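Local structure of aminotransferase (Psychrobacter arcticus 273-4, 3IF2) at residues N108-N113 / K292-V297; G364-W369 / S418-E423; F372-I377 / A411-R416. The protein binds pyridoxal 5'-phosphate and is probably an aminotransferase of the class I and II family that moves amino groups between amino acids and keto acids, perhaps as a valine-pyruvate transaminase. All coordinates share one frame; numbering follows the deposited sequence. Where two conformers were deposited one is given.

Interaction 1: residues N108-N113 / K292-V297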
loop_
_atom_site.group_PDB
_atom_site.type_symbol
_atom_site.label_atom_id
_atom_site.label_comp_id
_atom_site.label_asym_id
_atom_site.label_seq_id
_atom_site.Cartn_x
_atom_site.Cartn_y
_atom_site.Cartn_z
ATOM N N ASN A 108 12.795 3.779 -15.822
ATOM C CA ASN A 108 13.001 2.365 -15.471
ATOM C C ASN A 108 12.850 1.984 -14.002
ATOM O O ASN A 108 13.068 0.846 -13.656
ATOM C CB ASN A 108 14.409 1.930 -15.907
ATOM C CG ASN A 108 14.629 2.047 -17.399
ATOM O OD1 ASN A 108 15.457 2.837 -17.861
ATOM N ND2 ASN A 108 13.888 1.247 -18.162
ATOM N N ILE A 109 12.469 2.905 -13.135
ATOM C CA ILE A 109 12.367 2.610 -11.711
ATOM C C ILE A 109 11.098 3.199 -11.119
ATOM O O ILE A 109 10.779 4.375 -11.360
ATOM C CB ILE A 109 13.566 3.154 -10.908
ATOM C CG1 ILE A 109 14.896 2.696 -11.522
ATOM C CG2 ILE A 109 13.451 2.722 -9.418
ATOM C CD1 ILE A 109 16.122 3.044 -10.695
ATOM N N ALA A 110 10.383 2.355 -10.373
ATOM C CA ALA A 110 9.192 2.736 -9.633
ATOM C C ALA A 110 9.334 2.190 -8.217
ATOM O O ALA A 110 10.107 1.256 -7.982
ATOM C CB ALA A 110 7.946 2.179 -10.288
ATOM N N LEU A 111 8.605 2.804 -7.291
ATOM C CA LEU A 111 8.551 2.407 -5.893
ATOM C C LEU A 111 7.137 1.881 -5.593
ATOM O O LEU A 111 6.142 2.355 -6.196
ATOM C CB LEU A 111 8.881 3.593 -4.971
ATOM C CG LEU A 111 10.225 4.307 -5.146
ATOM C CD1 LEU A 111 10.377 5.465 -4.139
ATOM C CD2 LEU A 111 11.343 3.344 -4.987
ATOM N N THR A 112 7.072 0.902 -4.676
ATOM C CA THR A 112 5.826 0.287 -4.199
ATOM C C THR A 112 5.852 0.238 -2.660
ATOM O O THR A 112 6.897 0.499 -2.055
ATOM C CB THR A 112 5.650 -1.146 -4.799
ATOM O OG1 THR A 112 6.724 -2.008 -4.377
ATOM C CG2 THR A 112 5.630 -1.098 -6.321
ATOM N N ASN A 113 4.712 -0.069 -2.035
ATOM C CA ASN A 113 4.604 -0.183 -0.570
ATOM C C ASN A 113 5.087 -1.569 -0.095
ATOM O O ASN A 113 4.309 -2.367 0.412
ATOM C CB ASN A 113 3.169 0.113 -0.086
ATOM C CG ASN A 113 2.759 1.577 -0.275
ATOM O OD1 ASN A 113 3.600 2.485 -0.293
ATOM N ND2 ASN A 113 1.448 1.809 -0.401
ATOM N N LYS A 292 7.482 0.494 -20.091
ATOM C CA LYS A 292 6.127 -0.056 -20.229
ATOM C C LYS A 292 5.617 -0.639 -18.902
ATOM O O LYS A 292 4.471 -0.384 -18.494
ATOM C CB LYS A 292 6.100 -1.100 -21.368
ATOM C CG LYS A 292 4.739 -1.695 -21.698
ATOM C CD LYS A 292 4.730 -2.355 -23.075
ATOM C CE LYS A 292 3.433 -3.110 -23.305
ATOM N NZ LYS A 292 2.276 -2.204 -23.175
ATOM N N VAL A 293 6.475 -1.406 -18.218
ATOM C CA VAL A 293 6.131 -2.013 -16.913
ATOM C C VAL A 293 6.016 -0.937 -15.799
ATOM O O VAL A 293 5.086 -0.989 -14.992
ATOM C CB VAL A 293 7.156 -3.092 -16.493
ATOM C CG1 VAL A 293 6.879 -3.602 -15.080
ATOM C CG2 VAL A 293 7.155 -4.239 -17.485
ATOM N N ILE A 294 6.933 0.035 -15.786
ATOM C CA ILE A 294 6.958 1.108 -14.788
ATOM C C ILE A 294 5.722 2.005 -14.909
ATOM O O ILE A 294 5.133 2.382 -13.881
ATOM C CB ILE A 294 8.297 1.927 -14.832
ATOM C CG1 ILE A 294 9.529 1.009 -14.656
ATOM C CG2 ILE A 294 8.346 3.012 -13.777
ATOM C CD1 ILE A 294 9.543 0.117 -13.365
ATOM N N GLU A 295 5.313 2.323 -16.138
ATOM C CA GLU A 295 4.073 3.096 -16.363
ATOM C C GLU A 295 2.860 2.373 -15.793
ATOM O O GLU A 295 2.003 3.007 -15.186
ATOM C CB GLU A 295 3.847 3.440 -17.840
ATOM C CG GLU A 295 4.769 4.524 -18.350
ATOM C CD GLU A 295 4.876 4.576 -19.873
ATOM O OE1 GLU A 295 3.949 4.126 -20.587
ATOM O OE2 GLU A 295 5.922 5.053 -20.358
ATOM N N ALA A 296 2.809 1.057 -15.976
ATOM C CA ALA A 296 1.732 0.206 -15.417
ATOM C C ALA A 296 1.697 0.286 -13.896
ATOM O O ALA A 296 0.628 0.523 -13.310
ATOM C CB ALA A 296 1.898 -1.245 -15.862
ATOM N N VAL A 297 2.869 0.122 -13.276
ATOM C CA VAL A 297 3.008 0.194 -11.814
ATOM C C VAL A 297 2.594 1.562 -11.287
ATOM O O VAL A 297 1.863 1.658 -10.279
ATOM C CB VAL A 297 4.451 -0.165 -11.324
ATOM C CG1 VAL A 297 4.584 -0.011 -9.796
ATOM C CG2 VAL A 297 4.790 -1.596 -11.734
#
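Ile-294, on the first turn of helix 291-305, packs against the backbone and the one small side chain that strand 109-112 turns toward it. Its CG2 methyl meets Ala-110 CB at 3.6 Å. The other branch runs along the chain just before: Ile-294 CG1 lies 3.5 Å from Asn-108 C. Ile-294 CD1 folds back over that same carbonyl, 3.6 Å from Asn-108 O. The bend in the chain (chi2 -56°) keeps CD1 beside the strand, within 4.0 Å of Ala-110 CB. Because alanine carries no more than a methyl here, the CA atoms of Ala-110 and Ile-294 come to 5.8 Å. An alanine in place of Ile-294 would probably leave a gap beside Ala-110 and over the Asn-108 carbonyl, and let helix and strand shift against each other.

One turn on, the fit is looser. Val-297 CG1, anti to the backbone N, reaches Thr-112 CG2 at 3.8 Å and Ala-110 CB at 4.0 Å, with the Thr-112 and Val-297 side chains crossing at about a right angle. Thr-112 OG1 is bonded instead to Gly-114 O. Glu-295, whose CB is directed away from the strand, is exposed to solvent.

No hydrogen bond joins the two segments; the axes of strand 109-112 and helix 292-297 approach to 8.1 Å at 30°. Ile-287 of the antiparallel neighbour strand 285-288 also touches Ile-294 and Val-297, while helix 86-100 packs on Ile-109 and Leu-111. Helix 115-125, which starts at the cofactor-binding Ser-115, packs on Thr-112 and Val-293.

Interaction 2: residues G364-W369 / S418-E423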
loop_
_atom_site.group_PDB
_atom_site.type_symbol
_atom_site.label_atom_id
_atom_site.label_comp_id
_atom_site.label_asym_id
_atom_site.label_seq_id
_atom_site.Cartn_x
_atom_site.Cartn_y
_atom_site.Cartn_z
ATOM N N GLY A 364 22.169 -18.221 1.109
ATOM C CA GLY A 364 21.617 -16.899 1.279
ATOM C C GLY A 364 20.325 -16.810 2.065
ATOM O O GLY A 364 19.807 -17.828 2.556
ATOM N N ALA A 365 19.799 -15.580 2.167
ATOM C CA ALA A 365 18.582 -15.294 2.927
ATOM C C ALA A 365 18.807 -15.578 4.428
ATOM O O ALA A 365 19.938 -15.822 4.840
ATOM C CB ALA A 365 17.361 -16.049 2.349
ATOM N N ILE A 366 17.741 -15.580 5.221
ATOM C CA ILE A 366 17.835 -15.599 6.684
ATOM C C ILE A 366 17.181 -16.810 7.341
ATOM O O ILE A 366 16.737 -16.738 8.498
ATOM C CB ILE A 366 17.232 -14.247 7.228
ATOM C CG1 ILE A 366 15.712 -14.121 6.966
ATOM C CG2 ILE A 366 17.966 -13.044 6.575
ATOM C CD1 ILE A 366 15.053 -12.865 7.584
ATOM N N PHE A 367 17.148 -17.924 6.614
ATOM C CA PHE A 367 16.494 -19.161 7.055
ATOM C C PHE A 367 17.341 -20.386 6.805
ATOM O O PHE A 367 18.164 -20.384 5.891
ATOM C CB PHE A 367 15.205 -19.411 6.255
ATOM C CG PHE A 367 14.303 -18.227 6.152
ATOM C CD1 PHE A 367 13.483 -17.858 7.222
ATOM C CD2 PHE A 367 14.258 -17.472 4.979
ATOM C CE1 PHE A 367 12.637 -16.739 7.132
ATOM C CE2 PHE A 367 13.407 -16.348 4.877
ATOM C CZ PHE A 367 12.596 -15.989 5.955
ATOM N N LEU A 368 17.130 -21.417 7.628
ATOM C CA LEU A 368 17.639 -22.776 7.349
ATOM C C LEU A 368 16.394 -23.652 6.978
ATOM O O LEU A 368 15.318 -23.561 7.616
ATOM C CB LEU A 368 18.467 -23.374 8.503
ATOM C CG LEU A 368 19.902 -22.829 8.668
ATOM C CD1 LEU A 368 20.525 -23.366 9.925
ATOM C CD2 LEU A 368 20.790 -23.144 7.488
ATOM N N TRP A 369 16.552 -24.461 5.937
ATOM C CA TRP A 369 15.507 -25.353 5.423
ATOM C C TRP A 369 15.950 -26.773 5.756
ATOM O O TRP A 369 16.929 -27.255 5.184
ATOM C CB TRP A 369 15.372 -25.122 3.926
ATOM C CG TRP A 369 14.326 -25.898 3.185
ATOM C CD1 TRP A 369 14.538 -26.896 2.276
ATOM C CD2 TRP A 369 12.917 -25.708 3.242
ATOM N NE1 TRP A 369 13.355 -27.339 1.778
ATOM C CE2 TRP A 369 12.338 -26.637 2.360
ATOM C CE3 TRP A 369 12.078 -24.849 3.970
ATOM C CZ2 TRP A 369 10.959 -26.725 2.165
ATOM C CZ3 TRP A 369 10.694 -24.945 3.781
ATOM C CH2 TRP A 369 10.155 -25.878 2.884
ATOM N N SER A 418 13.946 -19.715 11.174
ATOM C CA SER A 418 14.604 -18.409 11.056
ATOM C C SER A 418 15.927 -18.367 11.839
ATOM O O SER A 418 15.948 -18.648 13.039
ATOM C CB SER A 418 13.707 -17.264 11.532
ATOM O OG SER A 418 14.419 -16.012 11.394
ATOM N N ILE A 419 17.020 -18.041 11.147
ATOM C CA ILE A 419 18.320 -17.820 11.808
ATOM C C ILE A 419 18.558 -16.324 12.137
ATOM O O ILE A 419 19.652 -15.981 12.536
ATOM C CB ILE A 419 19.529 -18.561 11.115
ATOM C CG1 ILE A 419 19.744 -18.171 9.636
ATOM C CG2 ILE A 419 19.336 -20.086 11.280
ATOM C CD1 ILE A 419 20.149 -16.728 9.408
ATOM N N ALA A 420 17.544 -15.459 11.955
ATOM C CA ALA A 420 17.591 -14.054 12.389
ATOM C C ALA A 420 17.360 -13.927 13.902
ATOM O O ALA A 420 17.695 -12.902 14.473
ATOM C CB ALA A 420 16.547 -13.223 11.659
ATOM N N ALA A 421 16.779 -14.947 14.544
ATOM C CA ALA A 421 16.476 -14.923 15.991
ATOM C C ALA A 421 17.741 -14.838 16.839
ATOM O O ALA A 421 18.814 -15.225 16.384
ATOM C CB ALA A 421 15.650 -16.166 16.399
ATOM N N ASP A 422 17.618 -14.337 18.066
ATOM C CA ASP A 422 18.790 -14.238 18.935
ATOM C C ASP A 422 19.290 -15.647 19.295
ATOM O O ASP A 422 18.575 -16.660 19.167
ATOM C CB ASP A 422 18.610 -13.310 20.156
ATOM C CG ASP A 422 17.628 -13.841 21.186
ATOM O OD1 ASP A 422 17.909 -14.869 21.871
ATOM O OD2 ASP A 422 16.583 -13.176 21.361
ATOM N N GLU A 423 20.538 -15.674 19.722
ATOM C CA GLU A 423 21.252 -16.900 19.991
ATOM C C GLU A 423 20.521 -17.812 20.971
ATOM O O GLU A 423 20.342 -18.988 20.682
ATOM C CB GLU A 423 22.661 -16.544 20.458
ATOM C CG GLU A 423 23.613 -17.719 20.655
ATOM C CD GLU A 423 25.075 -17.296 20.729
ATOM O OE1 GLU A 423 25.465 -16.232 20.157
ATOM O OE2 GLU A 423 25.843 -18.063 21.345
#
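Phe-367 and Ser-418 form an antiparallel, non-hydrogen-bonded pair with CA atoms 4.5 Å apart, and beyond it Ile-419 N donates to Ile-366 O at 3.0 Å, somewhat bent (149° at the hydrogen) and tilted 32° from the carbonyl plane.

The side chain of Ile-419 wraps the same carbonyl that its N-H holds. CG1 stands between the backbone N and the carbonyl carbon (chi1 58°), and both CG1 and CD1 come to 3.5 Å from Ile-366 O, so the accepting oxygen is bordered by aliphatic carbon. The other branch, CG2, is anti to the carbonyl carbon and meets Leu-368 CD1 at 3.7 Å, the two side chains crossing at about a right angle. Contacts of Ile-366 with the tips are wider: its CB lies 4.4 Å from Ile-419 CD1, and its CD1 is as far from Ala-420 CB.

On the sheet face that carries Phe-367 and Ser-418, Phe-367 CD1 lies obliquely against Ser-418 CA, 4.0 Å away, and one face of the ring receives Ile-366 CG1 from its own segment. Ser-418 OG, anti to the backbone N, turns back to accept from Ala-420 N at 3.2 Å, an ST turn just where the chain leaves the strand. Asp-422 then caps helix 423-441 through OD1, bonded to Thr-425 N.

On the Phe-367 side are the cofactor-binding residues Asn-217 and Tyr-248, with pyridoxal phosphate about 5 Å from the phenylalanine side chain. The contact lies where strand 367-372 begins and its antiparallel neighbour 414-418 ends, both inner strands of a mixed sheet. Helix 324-351, whose Gln-340 binds Ile-419 O, covers Ile-366, Leu-368 and Ile-419.

Interaction 3: residues F372-I377 / A411-R416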
loop_
_atom_site.group_PDB
_atom_site.type_symbol
_atom_site.label_atom_id
_atom_site.label_comp_id
_atom_site.label_asym_id
_atom_site.label_seq_id
_atom_site.Cartn_x
_atom_site.Cartn_y
_atom_site.Cartn_z
ATOM N N PHE A 372 13.701 -33.774 6.998
ATOM C CA PHE A 372 13.682 -34.990 7.807
ATOM C C PHE A 372 13.269 -36.145 6.894
ATOM O O PHE A 372 12.076 -36.345 6.673
ATOM C CB PHE A 372 12.687 -34.843 8.974
ATOM C CG PHE A 372 12.926 -33.631 9.827
ATOM C CD1 PHE A 372 14.035 -33.564 10.666
ATOM C CD2 PHE A 372 12.032 -32.564 9.821
ATOM C CE1 PHE A 372 14.260 -32.437 11.464
ATOM C CE2 PHE A 372 12.246 -31.442 10.616
ATOM C CZ PHE A 372 13.361 -31.378 11.437
ATOM N N LYS A 373 14.242 -36.882 6.343
ATOM C CA LYS A 373 13.934 -38.037 5.464
ATOM C C LYS A 373 13.112 -39.105 6.221
ATOM O O LYS A 373 13.493 -39.490 7.320
ATOM C CB LYS A 373 15.199 -38.710 4.879
ATOM C CG LYS A 373 15.996 -37.988 3.744
ATOM C CD LYS A 373 17.214 -38.897 3.358
ATOM C CE LYS A 373 18.200 -38.328 2.305
ATOM N NZ LYS A 373 17.815 -38.451 0.867
ATOM N N ASP A 374 11.984 -39.536 5.641
ATOM C CA ASP A 374 11.093 -40.591 6.203
ATOM C C ASP A 374 10.557 -40.312 7.613
ATOM O O ASP A 374 10.517 -41.207 8.457
ATOM C CB ASP A 374 11.791 -41.968 6.188
ATOM C CG ASP A 374 12.386 -42.319 4.839
ATOM O OD1 ASP A 374 11.865 -41.866 3.793
ATOM O OD2 ASP A 374 13.387 -43.062 4.833
ATOM N N LEU A 375 10.131 -39.072 7.850
ATOM C CA LEU A 375 9.608 -38.675 9.161
ATOM C C LEU A 375 8.263 -39.398 9.351
ATOM O O LEU A 375 7.431 -39.369 8.431
ATOM C CB LEU A 375 9.460 -37.149 9.258
ATOM C CG LEU A 375 9.066 -36.504 10.601
ATOM C CD1 LEU A 375 10.013 -36.879 11.723
ATOM C CD2 LEU A 375 8.972 -34.969 10.470
ATOM N N PRO A 376 8.055 -40.086 10.508
ATOM C CA PRO A 376 6.778 -40.827 10.702
ATOM C C PRO A 376 5.497 -39.975 10.726
ATOM O O PRO A 376 4.416 -40.522 10.526
ATOM C CB PRO A 376 6.972 -41.551 12.042
ATOM C CG PRO A 376 8.400 -41.421 12.368
ATOM C CD PRO A 376 8.911 -40.199 11.703
ATOM N N ILE A 377 5.626 -38.673 10.998
ATOM C CA ILE A 377 4.505 -37.734 10.957
ATOM C C ILE A 377 4.786 -36.726 9.840
ATOM O O ILE A 377 5.892 -36.694 9.297
ATOM C CB ILE A 377 4.264 -37.054 12.357
ATOM C CG1 ILE A 377 5.430 -36.136 12.798
ATOM C CG2 ILE A 377 3.982 -38.137 13.423
ATOM C CD1 ILE A 377 5.192 -35.432 14.132
ATOM N N ALA A 411 6.994 -32.482 0.175
ATOM C CA ALA A 411 6.293 -31.303 0.710
ATOM C C ALA A 411 5.785 -31.470 2.160
ATOM O O ALA A 411 5.388 -30.480 2.776
ATOM C CB ALA A 411 5.133 -30.870 -0.227
ATOM N N HIS A 412 5.778 -32.691 2.690
ATOM C CA HIS A 412 5.394 -32.964 4.079
ATOM C C HIS A 412 6.582 -33.356 4.974
ATOM O O HIS A 412 6.366 -33.760 6.133
ATOM C CB HIS A 412 4.328 -34.079 4.112
ATOM C CG HIS A 412 3.047 -33.692 3.449
ATOM N ND1 HIS A 412 2.239 -32.685 3.934
ATOM C CD2 HIS A 412 2.437 -34.166 2.339
ATOM C CE1 HIS A 412 1.181 -32.559 3.151
ATOM N NE2 HIS A 412 1.278 -33.446 2.176
ATOM N N GLU A 413 7.816 -33.216 4.471
ATOM C CA GLU A 413 9.040 -33.625 5.202
ATOM C C GLU A 413 10.013 -32.500 5.576
ATOM O O GLU A 413 11.038 -32.779 6.167
ATOM C CB GLU A 413 9.767 -34.740 4.419
ATOM C CG GLU A 413 9.041 -36.080 4.469
ATOM C CD GLU A 413 9.787 -37.214 3.786
ATOM O OE1 GLU A 413 10.796 -36.955 3.080
ATOM O OE2 GLU A 413 9.343 -38.386 3.953
ATOM N N CYS A 414 9.681 -31.239 5.300
ATOM C CA CYS A 414 10.583 -30.140 5.627
ATOM C C CYS A 414 10.004 -29.065 6.531
ATOM O O CYS A 414 8.787 -29.010 6.735
ATOM C CB CYS A 414 11.143 -29.524 4.343
ATOM S SG CYS A 414 11.904 -30.747 3.316
ATOM N N ILE A 415 10.903 -28.277 7.138
ATOM C CA ILE A 415 10.518 -27.095 7.921
ATOM C C ILE A 415 11.429 -25.904 7.593
ATOM O O ILE A 415 12.582 -26.102 7.205
ATOM C CB ILE A 415 10.429 -27.354 9.476
ATOM C CG1 ILE A 415 11.805 -27.543 10.141
ATOM C CG2 ILE A 415 9.471 -28.546 9.790
ATOM C CD1 ILE A 415 11.712 -27.859 11.651
ATOM N N ARG A 416 10.883 -24.687 7.686
ATOM C CA ARG A 416 11.673 -23.447 7.572
ATOM C C ARG A 416 11.912 -22.943 9.009
ATOM O O ARG A 416 10.973 -22.917 9.833
ATOM C CB ARG A 416 10.964 -22.366 6.755
ATOM C CG ARG A 416 11.866 -21.217 6.368
ATOM C CD ARG A 416 11.063 -20.034 5.857
ATOM N NE ARG A 416 10.301 -19.369 6.901
ATOM C CZ ARG A 416 9.445 -18.364 6.701
ATOM N NH1 ARG A 416 9.224 -17.857 5.484
ATOM N NH2 ARG A 416 8.817 -17.841 7.746
HETATM O O HOH W 1 12.417 -39.210 2.760
#
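Glu-413 sets CG anti to its carbonyl carbon (chi1 -72°) and then extends (chi2 -176°), a course that lays its side chain along the Phe-372 carbonyl and brings the carboxylate under the turn from Phe-372 to Leu-375. In Phe-372, CG is likewise anti to the carbonyl carbon, and the ring swings toward Ile-415.

Phe-372 N donates to Glu-413 O at 3.0 Å, and so carries the antiparallel pairing on to the end of strand 367-372, opposite the residue just before strand 414-418. On the apolar side, Ile-415 CD1 meets the ring of Phe-372 at its edge and close to its plane, 3.8 Å from CE2. Val-437 and Tyr-441 of helix 423-441 and Leu-382 of helix 379-388 also pack on this ring.

On the polar side the chain makes a type II beta turn with Lys-373 and Asp-374 at its corners. Asp-374 N offers a weak hydrogen bond of 3.3 Å to Glu-413 OE2, bent to 129°. A water donates both to Glu-413 OE1, at 2.8 Å, and to Asp-374 OD1, at 2.9 Å, bridging the two carboxylates. Outside the segments, Gln-409 NE2 binds OE2 and Trp-371 NE1 binds OE1, which leaves the buried carboxylate held at both oxygens.

Through a weak bond and a shared water the carboxylate links the turn to the chain just before strand 414-418. Asp-374 OD1 and Glu-413 OE2 lie 4.3 Å apart, so the two acids would repel if both are ionised. The donors gathered round Glu-413 probably offset much of that cost and favour its charged form.

Overall arrangement
From the N terminus, interaction 1 comes first: strand 109-112 waits 178 residues for helix 291-305, and its closed loop takes in most strands of the large mixed sheet. Interaction 2 opens only afterwards, at 364-369, and closes at 418-423, where helix 423-441 begins. Interaction 3 (372-377 with 411-416) is nested inside that loop, joining strands 367-372 and 414-418 further along the same six-stranded sheet. The two touch directly, as where Trp-369 CE3 packs 3.5 Å from Ile-415 O. Interaction 1 lies on the opposite side of the chain's centre, its nearest atoms about 17 Å from either, at strand 109-112 of the large sheet and next to the second subunit.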